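PDB 1J3N: 3-oxoacyl-(acyl-carrier protein) synthase II from Thermus thermophilus, which probably catalyses the elongation step of fatty acid synthesis, condensing malonyl-acyl carrier protein with a growing acyl chain, and assembles as a homodimer. Local coordinates for residues V5-G10 with E84-K89; L279-A284 with N400-F405; Y297-G302 with A389-F394. One frame throughout, in Å; residues are numbered along the deposited sequence.

Interaction 1. Residues V5-G10 with E84-K89; sequences VVTGLG and EDAGLK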
# COMPACT_ATOMS: atom_id res chain seq x y z
N VAL A 5 -0.91 14.40 17.35
CA VAL A 5 -2.18 14.21 18.02
C VAL A 5 -3.35 14.07 17.05
O VAL A 5 -3.31 14.56 15.92
CB VAL A 5 -2.48 15.38 18.98
CG1 VAL A 5 -1.44 15.43 20.09
CG2 VAL A 5 -2.51 16.69 18.20
N VAL A 6 -4.38 13.37 17.52
CA VAL A 6 -5.61 13.12 16.76
C VAL A 6 -6.58 14.27 17.06
O VAL A 6 -6.95 14.48 18.21
CB VAL A 6 -6.25 11.78 17.21
CG1 VAL A 6 -7.54 11.51 16.44
CG2 VAL A 6 -5.26 10.64 17.02
N THR A 7 -6.99 14.99 16.02
CA THR A 7 -7.89 16.12 16.19
C THR A 7 -9.19 16.01 15.40
O THR A 7 -10.03 16.91 15.45
CB THR A 7 -7.20 17.43 15.77
OG1 THR A 7 -6.87 17.36 14.37
CG2 THR A 7 -5.92 17.64 16.58
N GLY A 8 -9.34 14.93 14.65
CA GLY A 8 -10.54 14.74 13.87
C GLY A 8 -10.88 13.28 13.70
O GLY A 8 -10.00 12.47 13.42
N LEU A 9 -12.15 12.93 13.87
CA LEU A 9 -12.59 11.56 13.72
C LEU A 9 -13.72 11.49 12.70
O LEU A 9 -14.80 12.05 12.92
CB LEU A 9 -13.05 11.00 15.07
CG LEU A 9 -12.03 11.05 16.22
CD1 LEU A 9 -12.71 10.71 17.53
CD2 LEU A 9 -10.88 10.08 15.94
N GLY A 10 -13.46 10.83 11.59
CA GLY A 10 -14.45 10.66 10.55
C GLY A 10 -14.79 9.18 10.52
O GLY A 10 -14.02 8.37 10.01
N GLU A 84 -14.63 17.97 9.19
CA GLU A 84 -15.69 18.69 9.88
C GLU A 84 -15.54 18.56 11.39
O GLU A 84 -15.67 19.54 12.12
CB GLU A 84 -17.07 18.17 9.42
CG GLU A 84 -17.66 18.97 8.25
CD GLU A 84 -18.77 18.23 7.51
OE1 GLU A 84 -19.51 17.46 8.14
OE2 GLU A 84 -18.90 18.45 6.28
N ASP A 85 -15.26 17.34 11.84
CA ASP A 85 -15.08 17.05 13.26
C ASP A 85 -13.85 17.74 13.83
O ASP A 85 -13.78 18.00 15.03
CB ASP A 85 -14.96 15.53 13.47
CG ASP A 85 -14.88 15.14 14.94
OD1 ASP A 85 -15.87 15.35 15.68
OD2 ASP A 85 -13.81 14.64 15.36
N ALA A 86 -12.88 18.04 12.97
CA ALA A 86 -11.64 18.68 13.40
C ALA A 86 -11.75 20.21 13.38
O ALA A 86 -10.88 20.91 13.88
CB ALA A 86 -10.48 18.23 12.52
N GLY A 87 -12.84 20.71 12.79
CA GLY A 87 -13.05 22.14 12.72
C GLY A 87 -12.12 22.82 11.74
O GLY A 87 -11.70 23.96 11.95
N LEU A 88 -11.80 22.13 10.66
CA LEU A 88 -10.90 22.66 9.64
C LEU A 88 -11.60 23.00 8.33
O LEU A 88 -12.75 22.62 8.10
CB LEU A 88 -9.78 21.66 9.34
CG LEU A 88 -8.72 21.35 10.38
CD1 LEU A 88 -8.02 20.05 10.00
CD2 LEU A 88 -7.73 22.49 10.48
N LYS A 89 -10.87 23.70 7.48
CA LYS A 89 -11.33 24.08 6.16
C LYS A 89 -10.07 24.11 5.31
O LYS A 89 -9.11 24.79 5.66
CB LYS A 89 -11.99 25.46 6.18
CG LYS A 89 -13.33 25.51 6.91
CD LYS A 89 -14.20 26.64 6.39
CE LYS A 89 -13.52 28.01 6.53
NZ LYS A 89 -14.34 29.11 5.93
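The methyl group of Ala86 lies against the bare backbone of Gly8, its CB 3.7 Å from Gly8 CA, where the last turn of helix 70-86 meets strand 4-13. Gly8 suits this spot because a beta carbon on it would come into collision with that methyl. The carbonyl of Thr7 is part of the same close fit: Thr7 O accepts a CA-H...O contact from Ala86 CA at 3.2 Å. Thr7 itself sends OG1 to Glu239 on the neighbouring strand 232-240.

The one conventional hydrogen bond between the segments is accepted by Asp85. With CG anti to its backbone N (chi1 -176°), the carboxylate reaches the strand and lies side by side with Leu9, both side chains pointing the same way. OD2 takes the N-H of Leu9 at 2.8 Å, on the anti side of the carboxylate and 27° out of its plane, and also lies 3.6 Å from Gly8 CA. Tyr252 OH bonds the same oxygen, while Gln19 NE2 bonds OD1, so both ends of the group are held and its rotation is fixed. An alanine here would probably leave the Leu9 amide without its acceptor and deprive Tyr252 and Gln19 of a shared partner.

The helix closes in a Schellman motif, with Gly87 taking the positive phi. A side-chain carboxylate thus pins the helix end to a strand amide, and a glycine lets Gly8 CA come within 4.1 Å of Ala86 CA.

Interaction 2. Residues L279-A284 with N400-F405; sequences LAMARA and NAVLAF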
# COMPACT_ATOMS: atom_id res chain seq x y z
N LEU A 279 5.19 -9.78 19.31
CA LEU A 279 6.31 -8.97 18.84
C LEU A 279 5.86 -7.56 18.44
O LEU A 279 6.51 -6.58 18.79
CB LEU A 279 6.98 -9.66 17.66
CG LEU A 279 8.16 -8.99 16.96
CD1 LEU A 279 9.21 -8.57 17.97
CD2 LEU A 279 8.75 -9.98 15.95
N ALA A 280 4.74 -7.46 17.73
CA ALA A 280 4.22 -6.16 17.30
C ALA A 280 3.77 -5.31 18.49
O ALA A 280 3.99 -4.10 18.51
CB ALA A 280 3.08 -6.35 16.31
N MET A 281 3.12 -5.92 19.47
CA MET A 281 2.69 -5.16 20.65
C MET A 281 3.92 -4.68 21.42
O MET A 281 3.97 -3.53 21.86
CB MET A 281 1.80 -6.00 21.58
CG MET A 281 0.37 -6.23 21.09
SD MET A 281 -0.65 -7.08 22.31
CE MET A 281 -0.17 -8.77 22.04
N ALA A 282 4.91 -5.55 21.57
CA ALA A 282 6.13 -5.20 22.29
C ALA A 282 6.85 -4.04 21.60
O ALA A 282 7.44 -3.19 22.26
CB ALA A 282 7.06 -6.42 22.37
N ARG A 283 6.79 -4.01 20.28
CA ARG A 283 7.42 -2.93 19.54
C ARG A 283 6.65 -1.63 19.68
O ARG A 283 7.24 -0.55 19.63
CB ARG A 283 7.57 -3.32 18.06
CG ARG A 283 8.65 -4.34 17.85
CD ARG A 283 8.63 -4.94 16.47
NE ARG A 283 9.79 -5.80 16.27
CZ ARG A 283 9.98 -6.58 15.21
NH1 ARG A 283 9.07 -6.62 14.25
NH2 ARG A 283 11.08 -7.32 15.12
N ALA A 284 5.34 -1.73 19.86
CA ALA A 284 4.52 -0.52 20.01
C ALA A 284 4.81 0.11 21.36
O ALA A 284 4.87 1.33 21.49
CB ALA A 284 3.05 -0.87 19.91
N ASN A 400 1.35 -7.69 11.12
CA ASN A 400 0.89 -7.29 12.44
C ASN A 400 1.22 -5.82 12.63
O ASN A 400 2.36 -5.40 12.46
CB ASN A 400 1.58 -8.12 13.52
CG ASN A 400 1.35 -9.60 13.34
OD1 ASN A 400 0.21 -10.05 13.30
ND2 ASN A 400 2.43 -10.36 13.21
N ALA A 401 0.20 -5.04 12.98
CA ALA A 401 0.38 -3.61 13.20
C ALA A 401 -0.36 -3.23 14.48
O ALA A 401 -1.53 -3.58 14.67
CB ALA A 401 -0.17 -2.83 12.01
N VAL A 402 0.34 -2.53 15.36
CA VAL A 402 -0.22 -2.10 16.64
C VAL A 402 -0.00 -0.60 16.87
O VAL A 402 1.08 -0.07 16.61
CB VAL A 402 0.44 -2.87 17.80
CG1 VAL A 402 -0.09 -2.37 19.14
CG2 VAL A 402 0.19 -4.36 17.64
N LEU A 403 -1.04 0.07 17.35
CA LEU A 403 -0.95 1.49 17.64
C LEU A 403 -1.11 1.68 19.14
O LEU A 403 -1.89 0.97 19.79
CB LEU A 403 -2.04 2.28 16.90
CG LEU A 403 -1.94 2.38 15.37
CD1 LEU A 403 -3.07 3.24 14.85
CD2 LEU A 403 -0.61 2.98 14.96
N ALA A 404 -0.36 2.63 19.68
CA ALA A 404 -0.41 2.96 21.10
C ALA A 404 -0.88 4.39 21.24
O ALA A 404 -0.28 5.32 20.69
CB ALA A 404 0.98 2.80 21.73
N PHE A 405 -1.96 4.57 21.99
CA PHE A 405 -2.53 5.89 22.21
C PHE A 405 -2.36 6.34 23.66
O PHE A 405 -2.43 5.54 24.59
CB PHE A 405 -4.02 5.88 21.84
CG PHE A 405 -4.27 5.79 20.36
CD1 PHE A 405 -4.00 6.88 19.53
CD2 PHE A 405 -4.77 4.62 19.79
CE1 PHE A 405 -4.24 6.81 18.15
CE2 PHE A 405 -5.01 4.54 18.41
CZ PHE A 405 -4.75 5.64 17.60
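Asn400 ND2 is gripped twice, by Ser261 OG and by Asp263 OD1, which anchors the amide at the edge of the contact while the base of the same side chain meets the helix. There Asn400 CB packs on the methyl of Ala280, CB to CB at 3.6 Å. Placing CG anti to the carbonyl carbon (chi1 -57°) carries the amide off beside the backbone N and leaves only the CB to touch the helix.

Val402 is the main piece from the strand, and its two methyls divide the work. CG1, anti to the backbone N (chi1 177°), abuts Ala284 CB at 3.6 Å. CG2 points the other way along the helix, 3.8 Å from Ala280 CB and 3.9 Å from Met281 CG. The side chains of Met281 and Val402 cross obliquely, and only the start of the methionine takes part, since beyond CG the chain turns off from the strand. Ala280 and Ala284, one helical turn apart, therefore flank the valine, and the single methyl of Ala280 lets its CA lie 6.0 Å from Asn400 CA. Farther along, Ala404 CB makes a looser approach to Ala284 O at 4.2 Å. No hydrogen bond joins the segments, so apolar packing holds them.

The segments run roughly the same way, their axes 31° apart and 7.4 Å at closest approach. Helix 275-288 thus lies on one face of the sheet, over strand 399-406, which is hydrogen-bonded between strands 253-262 and 388-394; on the other face, Ala401 and Leu403 pack on helix 163-176.

Interaction 3. Residues Y297-G302 with A389-F394; sequences YINAHG and ALSNSF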
# COMPACT_ATOMS: atom_id res chain seq x y z
N TYR A 297 -5.94 -0.42 28.61
CA TYR A 297 -6.92 -0.88 27.63
C TYR A 297 -6.30 -1.38 26.32
O TYR A 297 -5.31 -0.82 25.85
CB TYR A 297 -7.91 0.25 27.29
CG TYR A 297 -8.89 -0.12 26.20
CD1 TYR A 297 -9.69 -1.25 26.32
CD2 TYR A 297 -9.05 0.69 25.06
CE1 TYR A 297 -10.63 -1.58 25.34
CE2 TYR A 297 -9.99 0.36 24.07
CZ TYR A 297 -10.77 -0.78 24.23
OH TYR A 297 -11.73 -1.10 23.29
N ILE A 298 -6.89 -2.43 25.75
CA ILE A 298 -6.43 -2.98 24.48
C ILE A 298 -7.62 -3.23 23.58
O ILE A 298 -8.48 -4.06 23.89
CB ILE A 298 -5.71 -4.33 24.64
CG1 ILE A 298 -4.45 -4.18 25.49
CG2 ILE A 298 -5.33 -4.87 23.27
CD1 ILE A 298 -3.63 -5.47 25.61
N ASN A 299 -7.69 -2.50 22.47
CA ASN A 299 -8.78 -2.74 21.53
C ASN A 299 -8.27 -3.89 20.71
O ASN A 299 -7.46 -3.72 19.80
CB ASN A 299 -9.05 -1.52 20.64
CG ASN A 299 -10.23 -1.74 19.71
OD1 ASN A 299 -10.11 -2.36 18.65
ND2 ASN A 299 -11.40 -1.26 20.12
N ALA A 300 -8.73 -5.09 21.06
CA ALA A 300 -8.30 -6.31 20.39
C ALA A 300 -8.70 -6.40 18.94
O ALA A 300 -9.58 -5.69 18.46
CB ALA A 300 -8.84 -7.51 21.14
N HIS A 301 -8.02 -7.31 18.24
CA HIS A 301 -8.30 -7.58 16.84
C HIS A 301 -9.54 -8.46 16.88
O HIS A 301 -10.50 -8.25 16.13
CB HIS A 301 -7.12 -8.32 16.22
CG HIS A 301 -7.32 -8.66 14.77
ND1 HIS A 301 -7.67 -7.71 13.84
CD2 HIS A 301 -7.22 -9.83 14.11
CE1 HIS A 301 -7.78 -8.29 12.65
NE2 HIS A 301 -7.52 -9.57 12.79
N GLY A 302 -9.51 -9.43 17.80
CA GLY A 302 -10.61 -10.37 18.00
C GLY A 302 -11.69 -10.39 16.94
O GLY A 302 -12.70 -9.71 17.06
N ALA A 389 -3.44 2.98 25.88
CA ALA A 389 -4.23 1.91 25.28
C ALA A 389 -3.63 1.47 23.95
O ALA A 389 -3.01 2.27 23.24
CB ALA A 389 -5.66 2.39 25.06
N LEU A 390 -3.79 0.19 23.63
CA LEU A 390 -3.29 -0.34 22.37
C LEU A 390 -4.46 -0.69 21.45
O LEU A 390 -5.57 -0.95 21.92
CB LEU A 390 -2.44 -1.60 22.58
CG LEU A 390 -1.10 -1.48 23.31
CD1 LEU A 390 -0.39 -2.83 23.24
CD2 LEU A 390 -0.24 -0.39 22.66
N SER A 391 -4.19 -0.67 20.15
CA SER A 391 -5.16 -1.02 19.13
C SER A 391 -4.47 -2.08 18.27
O SER A 391 -3.51 -1.78 17.57
CB SER A 391 -5.51 0.19 18.28
OG SER A 391 -6.63 -0.10 17.46
N ASN A 392 -4.96 -3.32 18.32
CA ASN A 392 -4.34 -4.41 17.58
C ASN A 392 -4.95 -4.74 16.22
O ASN A 392 -6.16 -4.64 16.02
CB ASN A 392 -4.33 -5.70 18.42
CG ASN A 392 -3.41 -5.61 19.63
OD1 ASN A 392 -2.49 -4.79 19.68
ND2 ASN A 392 -3.64 -6.48 20.62
N SER A 393 -4.09 -5.16 15.30
CA SER A 393 -4.48 -5.57 13.95
C SER A 393 -3.51 -6.63 13.46
O SER A 393 -2.36 -6.33 13.14
CB SER A 393 -4.47 -4.36 13.02
OG SER A 393 -5.50 -3.45 13.36
N PHE A 394 -3.98 -7.89 13.42
CA PHE A 394 -3.17 -9.04 13.00
C PHE A 394 -3.81 -9.68 11.77
O PHE A 394 -4.66 -10.56 11.89
CB PHE A 394 -3.09 -10.04 14.15
CG PHE A 394 -2.73 -9.41 15.47
CD1 PHE A 394 -1.62 -8.57 15.57
CD2 PHE A 394 -3.50 -9.63 16.60
CE1 PHE A 394 -1.28 -7.96 16.77
CE2 PHE A 394 -3.17 -9.02 17.82
CZ PHE A 394 -2.06 -8.18 17.90
O HOH W 1 -8.07 -4.50 13.12
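The imidazole of His301 lies along the backbone of Phe394 with one face turned to it: Phe394 N sits 3.6 Å above the ring plane, over its centre. CG anti to the backbone N (chi1 180°) swings the ring across the end of strand 388-394. The Phe394 ring is turned 68° from the imidazole and stands obliquely to it, and His301 CB touches Phe394 CD2 at 3.9 Å. In the plane of the imidazole, at its edge, one water bonds ND1 weakly and Ser393 OG at 2.8 Å.

Upstream the segments are parallel neighbours in the sheet. Leu390 N bonds Tyr297 O, Asn299 N bonds Leu390 O at 2.7 Å, and Asn392 N bonds Asn299 O at 2.9 Å in a nearly straight bond (172° at the hydrogen). On the face that carries Tyr297, its CD2 rests obliquely on Ala389 CB at 3.8 Å. On the opposite face, Ile298 CG2 packs 3.5 Å from Asn392 ND2, with the two side chains crossing. The hydrogen bond of this amide goes to Glu312 OE2, the same oxygen that takes His301 N, so one carboxylate ties the asparagine to the histidine backbone.

His301 also meets Cys161 and the ring of His338, an arrangement consistent with the Cys-His-His active site of beta-ketoacyl synthases. The Phe394 backbone packs on one face of the imidazole, the water bonds its ND1 weakly, and Glu312 holds the backbone N of His301; together these contacts are likely to position the probable catalytic ring.

All three contacts reach one mixed sheet. Interaction 1 comes first along the chain and closes before interaction 2 opens; interaction 3 is nested inside the loop that interaction 2 closes. Interactions 2 and 3 lie about 9 Å apart, centre to centre, and share neighbouring antiparallel strands: Phe405 N lies 2.8 Å from Ala389 O, a probable hydrogen bond. Interaction 1 is more distant, about 24 Å from interaction 2 and 23 Å from interaction 3 between centres, yet Val6 CG2 still touches Phe405 CE1 at 4.1 Å. N-terminal and C-terminal parts are thus joined through strands, with the probable active-site histidine within interaction 3.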